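Side-chain contacts in transcriptional regulator, GntR family (PDB 3IHU), which probably binds DNA as a transcription factor of the GntR family, pairing a winged-helix DNA-binding domain with an all-helical FCD domain: residues R81-L84 and Q85-L88; V90-V93 and A94-T98; R159-P162 and T163-P167. All coordinates share one frame; numbering follows the deposited sequence. Where two conformers were deposited one is given.

Contact 1: R81-L84 and Q85-L88; sequences RLSL and QETL
Ser-83 turns OG between its own backbone N and carbonyl carbon (chi1 69°), while Glu-86 folds CG beside its backbone N and then runs extended back to Ser-83; these two torsions close a capping box. Ser-83 OG accepts from Glu-86 N at 3.1 Å. In return Ser-83 N donates to Glu-86 OE1 at 2.9 Å, a fairly straight bond that reaches the oxygen on its anti side, 26° out of the carboxylate plane. Ser-83 is thus the N-cap of helix 84-105, and its carbonyl O takes the N-H of Thr-87. One turn apart, Leu-84 CG and Leu-88 CD1 touch at 4.2 Å, a light apolar contact on the side where Leu-88 meets helix 198-219. On the flank facing helix 167-172, Leu-82 CB passes Thr-87 OG1 at 3.4 Å, the two side chains crossing at a slant. A water bridges here, donating to Leu-82 O at 2.7 Å and hydrogen-bonding to Thr-87 OG1; Gln-172 also reaches Leu-82 O. Two amides at the helix start, Glu-86 N and Ser-83 N, are thus met by a hydroxyl and a carboxylate, and the negative charge of Glu-86 at this end should sit favourably against the helix dipole.

Contact 2: V90-V93 and A94-T98; sequences VLDV and AERMT
Val-90, Leu-91 and Val-93 accept through their carbonyls from Ala-94 N, Glu-95 N and Met-97 N at 2.8 to 2.9 Å, the regular i to i+4 bonding of an alpha-helix. The chain of Arg-96, extended from CG to NE, runs back along the helix and sets NH1 2.9 Å from Asp-92 O. That carbonyl lies at the guanidinium edge, near its plane, and NH1 comes in well off the C=O direction, at a C=O...N angle of 120°. The carboxylate of Asp-92 runs alongside; its plane is turned 81° from the guanidinium, and OD1 reaches Arg-96 NH1 only in a long, weak salt bridge at 3.9 Å. The Glu-95 carboxylate is held by two salt bridges, OE1 to Arg-213 and OE2 to Lys-210 of helix 198-219. On another flank Val-93 CG1, anti to its backbone N (chi1 172°), meets CG of the selenomethionine Met-97 at 4.0 Å, the two chains crossing. Thr-98 OG1 donates to Ala-94 O at 2.8 Å; the same oxygen takes Thr-98 N from the other face of its plane, so two bonds grip it. Val-93 and Met-97 face helix 155-165, Leu-91 and the salt-bridged Glu-95 face helix 198-219, and Arg-96 is exposed: a packed helix of the all-helical FCD bundle.

Contact 3: R159-P162 and T163-P167; sequences RLFP and TIHMP
Phe-161 and His-165, one turn apart near the end of helix 155-165 in the FCD helical bundle, form a T-shaped (edge-to-face) aromatic pair. The imidazole presents its edge to a face of the phenyl ring; the planes stand at 81° and the centroids are 4.5 Å apart. The meeting is off centre: His-165 NE2 sits over the rim of the ring rather than its middle, 3.2 Å from Phe-161 CE2, with His-165 CE1 reaching Phe-161 CZ at 3.6 Å. The torsions bring this about, since Phe-161 sends CG anti to its backbone N (chi1 -171°), whereas His-165 carries CG beside its own N and swings its ring back along the helix. The other imidazole nitrogen, ND1, is hydrogen-bonded to Arg-141, and the Tyr-145 ring meets that of His-165 while its side chain also touches Phe-161, so helix 134-152 helps fix the rotation of the histidine. Ile-164 crosses Phe-161 at a slant, its CD1 4.1 Å from Phe-161 CD1.

The backbone beneath is irregular. Pro-162 has no N-H to give to the preceding turn, and the helix kinks there. Thr-163 N and Ile-164 N instead reach back three residues, to Leu-160 O and Phe-161 O, in bent bonds. Selenomethionine Met-166 then leaves helical geometry with positive phi, and Pro-167 opens the next helix. A further three-residue link joins His-165 N to Pro-162 O at 3.2 Å, with the donor well above the carbonyl plane, 60° out of it.

In the fold
Contacts 1 and 2 follow each other on helix 84-105, first its capped start at the surface and then its partly buried middle, with centres about 13 Å apart; Leu-82 CD1 reaches Val-90 CG2 at 4.1 Å. Contact 3 belongs to helix 155-165 and lies deepest, about 6 Å from the chain centre against about 17 Å for contact 1. It packs directly on contact 2: in the conformer given, Met-166 packs against Val-90, Leu-91 and Ala-94, and Met-97 against Leu-160. The chemistry changes with place: capping bonds and a bridging water at the periphery, an arginine folded onto a carbonyl beside apolar flanks in the middle, and an aromatic pair beside a proline kink nearer the chain centre, partly buried like contact 2.

Contact 1: R81-L84 and Q85-L88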
# COMPACT_ATOMS: atom_id res chain seq x y z
N ARG A 81 9.86 -3.62 12.66
CA ARG A 81 9.74 -4.96 12.09
C ARG A 81 8.64 -5.62 12.84
O ARG A 81 8.58 -5.47 14.05
CB ARG A 81 10.98 -5.81 12.37
CG ARG A 81 12.21 -5.48 11.61
CD ARG A 81 13.23 -6.64 11.82
NE ARG A 81 14.50 -6.40 11.12
CZ ARG A 81 15.58 -5.82 11.66
NH1 ARG A 81 15.59 -5.41 12.92
NH2 ARG A 81 16.67 -5.65 10.93
N LEU A 82 7.82 -6.43 12.18
CA LEU A 82 6.70 -7.08 12.81
C LEU A 82 7.01 -8.52 13.14
O LEU A 82 7.62 -9.24 12.37
CB LEU A 82 5.48 -7.03 11.88
CG LEU A 82 5.10 -5.61 11.37
CD1 LEU A 82 3.83 -5.63 10.53
CD2 LEU A 82 4.91 -4.66 12.51
N SER A 83 6.49 -8.98 14.26
CA SER A 83 6.42 -10.40 14.50
C SER A 83 5.43 -11.05 13.55
O SER A 83 4.61 -10.40 12.92
CB SER A 83 5.99 -10.65 15.94
OG SER A 83 4.65 -10.25 16.12
N LEU A 84 5.45 -12.38 13.52
CA LEU A 84 4.54 -13.10 12.67
C LEU A 84 3.11 -12.80 13.08
O LEU A 84 2.29 -12.53 12.22
CB LEU A 84 4.79 -14.63 12.70
CG LEU A 84 3.89 -15.47 11.76
CD1 LEU A 84 3.85 -14.92 10.33
CD2 LEU A 84 4.35 -16.95 11.75
N GLN A 85 2.83 -12.83 14.38
CA GLN A 85 1.46 -12.60 14.86
C GLN A 85 1.03 -11.18 14.48
O GLN A 85 -0.12 -10.95 14.13
CB GLN A 85 1.36 -12.75 16.37
CG GLN A 85 -0.05 -12.56 16.91
CD GLN A 85 -1.00 -13.57 16.30
OE1 GLN A 85 -0.75 -14.77 16.38
NE2 GLN A 85 -2.04 -13.08 15.60
N GLU A 86 1.97 -10.24 14.56
CA GLU A 86 1.64 -8.86 14.28
C GLU A 86 1.33 -8.72 12.77
O GLU A 86 0.43 -7.99 12.39
CB GLU A 86 2.74 -7.89 14.67
CG GLU A 86 2.88 -7.64 16.19
CD GLU A 86 4.17 -6.89 16.56
OE1 GLU A 86 5.19 -6.95 15.82
OE2 GLU A 86 4.17 -6.22 17.61
N THR A 87 2.08 -9.44 11.94
CA THR A 87 1.81 -9.46 10.50
C THR A 87 0.44 -10.05 10.20
O THR A 87 -0.34 -9.50 9.42
CB THR A 87 2.96 -10.25 9.78
OG1 THR A 87 4.20 -9.57 10.00
CG2 THR A 87 2.67 -10.37 8.31
N LEU A 88 0.13 -11.17 10.81
CA LEU A 88 -1.15 -11.80 10.59
C LEU A 88 -2.31 -10.88 11.02
O LEU A 88 -3.36 -10.84 10.38
CB LEU A 88 -1.23 -13.12 11.31
CG LEU A 88 -0.31 -14.23 10.75
CD1 LEU A 88 -0.31 -15.45 11.70
CD2 LEU A 88 -0.73 -14.59 9.31
O HOH W 1 6.68 -11.05 10.60

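Contact 2: V90-V93 and A94-T98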
# COMPACT_ATOMS: atom_id res chain seq x y z
N VAL A 90 -2.18 -7.49 11.07
CA VAL A 90 -2.28 -6.52 10.04
C VAL A 90 -3.05 -7.06 8.78
O VAL A 90 -3.87 -6.39 8.20
CB VAL A 90 -0.88 -6.00 9.62
CG1 VAL A 90 -0.94 -5.27 8.28
CG2 VAL A 90 -0.25 -5.16 10.74
N LEU A 91 -2.73 -8.26 8.34
CA LEU A 91 -3.40 -8.84 7.18
C LEU A 91 -4.89 -9.03 7.45
O LEU A 91 -5.69 -8.95 6.58
CB LEU A 91 -2.75 -10.16 6.83
CG LEU A 91 -1.30 -10.10 6.32
CD1 LEU A 91 -0.70 -11.49 6.38
CD2 LEU A 91 -1.28 -9.50 4.89
N ASP A 92 -5.25 -9.29 8.69
CA ASP A 92 -6.67 -9.48 9.06
C ASP A 92 -7.47 -8.19 8.76
O ASP A 92 -8.57 -8.24 8.17
CB ASP A 92 -6.80 -9.84 10.55
CG ASP A 92 -6.77 -11.34 10.81
OD1 ASP A 92 -6.91 -12.09 9.84
OD2 ASP A 92 -6.67 -11.75 12.01
N VAL A 93 -6.90 -7.05 9.14
CA VAL A 93 -7.49 -5.77 8.82
C VAL A 93 -7.39 -5.41 7.29
O VAL A 93 -8.37 -4.99 6.72
CB VAL A 93 -6.79 -4.66 9.60
CG1 VAL A 93 -7.26 -3.30 9.13
CG2 VAL A 93 -7.04 -4.85 11.16
N ALA A 94 -6.22 -5.60 6.68
CA ALA A 94 -6.06 -5.35 5.26
C ALA A 94 -6.99 -6.17 4.42
O ALA A 94 -7.50 -5.69 3.44
CB ALA A 94 -4.58 -5.55 4.80
N GLU A 95 -7.23 -7.41 4.78
CA GLU A 95 -8.20 -8.23 4.07
C GLU A 95 -9.58 -7.61 4.01
O GLU A 95 -10.16 -7.46 2.94
CB GLU A 95 -8.30 -9.61 4.66
CG GLU A 95 -9.18 -10.52 3.91
CD GLU A 95 -9.18 -11.92 4.50
OE1 GLU A 95 -8.17 -12.28 5.10
OE2 GLU A 95 -10.17 -12.64 4.31
N ARG A 96 -10.06 -7.17 5.13
CA ARG A 96 -11.40 -6.62 5.21
C ARG A 96 -11.47 -5.24 4.60
O ARG A 96 -12.49 -4.94 3.94
CB ARG A 96 -11.88 -6.62 6.64
CG ARG A 96 -12.20 -8.12 7.05
CD ARG A 96 -12.03 -8.40 8.49
NE ARG A 96 -12.29 -9.82 8.74
CZ ARG A 96 -11.42 -10.83 8.63
NH1 ARG A 96 -10.15 -10.62 8.27
NH2 ARG A 96 -11.83 -12.07 8.93
N MSE A 97 -10.41 -4.45 4.75
CA MSE A 97 -10.40 -3.08 4.20
C MSE A 97 -10.15 -3.07 2.65
O MSE A 97 -10.71 -2.24 1.98
CB MSE A 97 -9.46 -2.10 4.95
CG MSE A 97 -9.90 -1.92 6.48
SE MSE A 97 -11.64 -1.09 6.55
CE MSE A 97 -12.92 -2.55 6.96
N THR A 98 -9.42 -4.04 2.14
CA THR A 98 -9.20 -4.15 0.68
C THR A 98 -10.43 -4.66 0.03
O THR A 98 -10.80 -4.26 -1.05
CB THR A 98 -8.01 -5.05 0.31
OG1 THR A 98 -6.83 -4.59 0.99
CG2 THR A 98 -7.76 -5.04 -1.24

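Contact 3: R159-P162 and T163-P167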
# COMPACT_ATOMS: atom_id res chain seq x y z
N ARG A 159 -9.46 7.98 4.91
CA ARG A 159 -8.71 8.22 6.14
C ARG A 159 -7.94 6.98 6.62
O ARG A 159 -6.88 7.13 7.19
CB ARG A 159 -9.62 8.90 7.20
CG ARG A 159 -10.19 8.02 8.29
CD ARG A 159 -11.13 8.86 9.22
NE ARG A 159 -11.08 8.38 10.60
CZ ARG A 159 -10.06 8.61 11.43
N LEU A 160 -8.40 5.77 6.33
CA LEU A 160 -7.65 4.54 6.63
C LEU A 160 -6.67 4.07 5.51
O LEU A 160 -6.01 3.04 5.64
CB LEU A 160 -8.62 3.37 6.78
CG LEU A 160 -9.57 3.02 7.91
CD1 LEU A 160 -10.65 4.14 8.37
CD2 LEU A 160 -10.21 1.74 7.45
N PHE A 161 -6.62 4.79 4.39
CA PHE A 161 -6.04 4.27 3.13
C PHE A 161 -4.63 3.68 3.27
O PHE A 161 -4.37 2.57 2.82
CB PHE A 161 -6.06 5.41 2.07
CG PHE A 161 -5.71 4.97 0.66
CD1 PHE A 161 -6.44 3.98 0.02
CD2 PHE A 161 -4.69 5.61 -0.02
CE1 PHE A 161 -6.13 3.58 -1.29
CE2 PHE A 161 -4.37 5.24 -1.31
CZ PHE A 161 -5.09 4.20 -1.95
N PRO A 162 -3.71 4.40 3.96
CA PRO A 162 -2.35 3.84 4.22
C PRO A 162 -2.28 2.42 4.80
O PRO A 162 -1.39 1.66 4.44
CB PRO A 162 -1.75 4.85 5.19
CG PRO A 162 -2.45 6.15 4.89
CD PRO A 162 -3.83 5.80 4.40
N THR A 163 -3.20 2.02 5.67
CA THR A 163 -3.17 0.65 6.16
C THR A 163 -3.26 -0.38 5.03
O THR A 163 -2.62 -1.44 5.09
CB THR A 163 -4.34 0.36 7.11
OG1 THR A 163 -4.27 1.26 8.23
CG2 THR A 163 -4.26 -1.13 7.62
N ILE A 164 -4.06 -0.07 4.02
CA ILE A 164 -4.35 -1.00 2.93
C ILE A 164 -3.08 -1.45 2.23
O ILE A 164 -3.00 -2.57 1.75
CB ILE A 164 -5.34 -0.34 1.94
CG1 ILE A 164 -6.76 -0.48 2.44
CG2 ILE A 164 -5.25 -0.96 0.59
CD1 ILE A 164 -7.71 0.52 1.85
N HIS A 165 -2.09 -0.59 2.21
CA HIS A 165 -0.86 -0.81 1.42
C HIS A 165 0.12 -1.80 2.06
O HIS A 165 0.94 -2.40 1.34
CB HIS A 165 -0.16 0.55 1.19
CG HIS A 165 -0.96 1.51 0.39
ND1 HIS A 165 -1.40 1.23 -0.88
CD2 HIS A 165 -1.40 2.76 0.67
CE1 HIS A 165 -2.07 2.26 -1.37
NE2 HIS A 165 -2.09 3.20 -0.44
N MSE A 166 0.07 -1.92 3.39
CA MSE A 166 0.94 -2.82 4.16
C MSE A 166 2.42 -2.71 3.86
O MSE A 166 3.07 -3.69 3.54
CB MSE A 166 0.51 -4.26 3.93
CG MSE A 166 -0.78 -4.57 4.51
SE MSE A 166 -1.00 -6.42 4.32
CE MSE A 166 -1.79 -6.45 2.53
N PRO A 167 2.98 -1.51 4.00
CA PRO A 167 4.38 -1.25 3.57
C PRO A 167 5.40 -2.09 4.31
O PRO A 167 6.30 -2.63 3.69
CB PRO A 167 4.57 0.26 3.84
CG PRO A 167 3.37 0.68 4.69
CD PRO A 167 2.28 -0.28 4.42